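Local coordinates for branched-chain-amino-acid aminotransferase (Deinococcus radiodurans, PDB 3UYY) that catalyses reversible amino-group transfer between branched-chain amino acids such as leucine and 2-oxoglutarate, using pyridoxal 5'-phosphate as cofactor, at the pyridoxal-5'-phosphate site. Residues are numbered along the deposited sequence; one frame, centred on the assembly and turned at random.

The pyridoxal-5'-phosphate site. Residues 100, 192, 202, 207, 238, 240-243, 263, 265-267, 302-304. With PLP (pyridoxal-5'-phosphate), chain B.
The cofactor pocket of this class-IV (fold-type IV) aminotransferase holds pyridoxal-5'-phosphate almost wholly buried, gripping the phosphate at one end and the pyridine ring at the other. The phosphate sits at the N-terminus of helix 266-276, where the backbone N-H of Ile266 points to O2P in a nearly straight bond (167° at H) and that of Thr267 serves O3P. Arg100, its CG anti to the backbone N (chi1 -177°) and its chain bent at chi3, comes end-on with NH1 and NH2 both 2.7 Å from PLP O2P, close to the guanidinium plane; Ile266 CG1 and Leu263 CD2 flank its two faces near the rim. PLP O3P also accepts from two hydroxyls, Ser265 OG at 2.6 Å and Thr267 OG1 at 2.7 Å. Thr304 closes on O1P with both its backbone N and OG1, the latter anti to the carbonyl carbon. The pyridine ring is clamped between Leu263 CD2, 3.5 Å from the centroid on one face, and the backbone of the poorly ordered Ala241 on the other. Glu238 OE1 faces the pyridine nitrogen N1 at hydrogen-bonding distance, which would favour a protonated, electron-withdrawing ring; its OE2 is anchored by Leu263 N, 2.7 Å away and above the carboxylate plane. PLP O3, the ring 3-hydroxyl oxygen, lies in the plane of the Tyr207 ring at its hydroxyl edge. Lys202, the Schiff-base lysine of the family, runs extended until it bends at chi4 (58°), and its NZ donates to Tyr207 OH at 2.8 Å. No bond joins NZ to PLP C4A, the carbon of the internal aldimine; Lys202 NZ instead lies 3.1 Å from PLP O3, placed to donate to it.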
# COMPACT_ATOMS: atom_id res chain seq x y z
N ARG A 100 5.47 12.76 -12.86
CA ARG A 100 5.56 11.53 -12.08
C ARG A 100 4.27 11.24 -11.30
O ARG A 100 3.79 10.10 -11.26
CB ARG A 100 6.74 11.61 -11.10
CG ARG A 100 6.95 10.35 -10.30
CD ARG A 100 8.30 10.30 -9.61
NE ARG A 100 8.39 11.19 -8.45
CZ ARG A 100 9.51 11.38 -7.75
NH1 ARG A 100 10.62 10.74 -8.12
NH2 ARG A 100 9.54 12.21 -6.71
N ARG A 192 10.09 -4.37 -1.19
CA ARG A 192 9.32 -3.15 -1.01
C ARG A 192 8.32 -3.04 -2.17
O ARG A 192 7.34 -2.30 -2.11
CB ARG A 192 10.25 -1.93 -1.03
CG ARG A 192 11.21 -1.93 -2.19
CD ARG A 192 11.84 -0.58 -2.44
NE ARG A 192 10.88 0.38 -2.98
CZ ARG A 192 10.26 1.31 -2.25
NH1 ARG A 192 10.51 1.42 -0.95
NH2 ARG A 192 9.40 2.13 -2.83
N LYS A 202 4.89 6.34 -6.77
CA LYS A 202 5.17 6.80 -5.42
C LYS A 202 3.89 6.67 -4.62
O LYS A 202 3.20 7.66 -4.33
CB LYS A 202 5.66 8.25 -5.46
CG LYS A 202 6.44 8.70 -4.26
CD LYS A 202 7.11 10.03 -4.54
CE LYS A 202 7.80 10.58 -3.31
NZ LYS A 202 8.82 9.61 -2.81
N TYR A 207 5.90 2.11 0.82
CA TYR A 207 6.57 2.53 2.04
C TYR A 207 6.18 1.67 3.24
O TYR A 207 7.01 1.39 4.11
CB TYR A 207 6.30 4.02 2.30
CG TYR A 207 6.83 4.87 1.17
CD1 TYR A 207 6.21 4.87 -0.08
CD2 TYR A 207 8.02 5.60 1.32
CE1 TYR A 207 6.75 5.55 -1.16
CE2 TYR A 207 8.57 6.29 0.24
CZ TYR A 207 7.94 6.26 -1.00
OH TYR A 207 8.48 6.90 -2.08
N GLU A 238 16.91 -0.12 -5.19
CA GLU A 238 16.93 1.17 -4.54
C GLU A 238 17.53 1.03 -3.16
O GLU A 238 17.58 -0.07 -2.62
CB GLU A 238 15.52 1.72 -4.39
CG GLU A 238 14.79 1.92 -5.68
CD GLU A 238 13.66 2.88 -5.50
OE1 GLU A 238 13.91 3.97 -4.94
OE2 GLU A 238 12.52 2.56 -5.92
N GLY A 240 16.45 2.02 -0.09
CA GLY A 240 15.44 2.49 0.83
C GLY A 240 14.58 3.52 0.13
O GLY A 240 14.09 3.27 -0.97
N ALA A 241 14.42 4.68 0.75
CA ALA A 241 13.62 5.76 0.17
C ALA A 241 14.50 6.75 -0.59
O ALA A 241 14.48 7.95 -0.31
CB ALA A 241 12.85 6.48 1.27
N ALA A 242 15.28 6.24 -1.54
CA ALA A 242 16.19 7.06 -2.35
C ALA A 242 16.92 6.18 -3.38
O ALA A 242 17.22 5.03 -3.09
CB ALA A 242 17.20 7.76 -1.44
N ASN A 243 17.20 6.72 -4.57
CA ASN A 243 17.90 5.92 -5.59
C ASN A 243 19.38 5.68 -5.28
O ASN A 243 19.98 6.37 -4.42
CB ASN A 243 17.77 6.56 -6.98
CG ASN A 243 16.54 6.08 -7.76
OD1 ASN A 243 16.43 6.32 -8.97
ND2 ASN A 243 15.62 5.40 -7.08
N LEU A 263 11.57 3.49 -8.26
CA LEU A 263 11.02 4.81 -8.45
C LEU A 263 11.94 5.68 -9.29
O LEU A 263 13.15 5.74 -9.03
CB LEU A 263 10.80 5.49 -7.10
CG LEU A 263 9.80 6.65 -7.15
CD1 LEU A 263 8.39 6.08 -7.31
CD2 LEU A 263 9.90 7.46 -5.88
N SER A 265 13.71 8.44 -9.67
CA SER A 265 14.17 9.56 -8.87
C SER A 265 14.45 10.79 -9.73
O SER A 265 15.17 10.71 -10.71
CB SER A 265 15.43 9.18 -8.11
OG SER A 265 15.87 10.25 -7.29
N ILE A 266 13.87 11.92 -9.37
CA ILE A 266 14.12 13.13 -10.15
C ILE A 266 15.55 13.59 -9.87
O ILE A 266 16.19 14.22 -10.72
CB ILE A 266 13.15 14.27 -9.77
CG1 ILE A 266 11.70 13.78 -9.89
CG2 ILE A 266 13.38 15.46 -10.69
CD1 ILE A 266 11.36 13.20 -11.24
N THR A 267 16.04 13.28 -8.67
CA THR A 267 17.39 13.64 -8.27
C THR A 267 18.36 12.74 -9.03
O THR A 267 19.40 13.18 -9.51
CB THR A 267 17.58 13.44 -6.75
OG1 THR A 267 16.60 14.23 -6.06
CG2 THR A 267 18.97 13.88 -6.30
N CYS A 302 20.64 8.89 -3.69
CA CYS A 302 20.14 10.25 -3.91
C CYS A 302 18.63 10.38 -3.83
O CYS A 302 17.89 9.43 -4.13
CB CYS A 302 20.62 10.76 -5.26
SG CYS A 302 20.10 9.71 -6.62
N GLY A 303 18.18 11.57 -3.44
CA GLY A 303 16.76 11.86 -3.31
C GLY A 303 16.55 13.31 -2.90
O GLY A 303 17.50 14.00 -2.58
N THR A 304 15.30 13.78 -2.91
CA THR A 304 15.02 15.17 -2.55
C THR A 304 15.42 15.52 -1.13
O THR A 304 15.97 16.59 -0.88
CB THR A 304 13.53 15.51 -2.75
OG1 THR A 304 13.20 15.45 -4.15
CG2 THR A 304 13.22 16.89 -2.22
N1 PLP B . 12.87 6.18 -4.23
C2 PLP B . 11.94 6.19 -3.20
C2A PLP B . 11.31 4.86 -2.77
C3 PLP B . 11.62 7.43 -2.61
O3 PLP B . 10.71 7.46 -1.60
C4 PLP B . 12.24 8.65 -3.07
C4A PLP B . 11.83 10.01 -2.36
C5 PLP B . 13.21 8.56 -4.17
C6 PLP B . 13.50 7.32 -4.71
C5A PLP B . 13.94 9.70 -4.79
O4P PLP B . 13.16 10.47 -5.67
P PLP B . 13.32 12.05 -5.72
O1P PLP B . 13.02 12.69 -4.42
O2P PLP B . 12.24 12.41 -6.81
O3P PLP B . 14.65 12.35 -6.36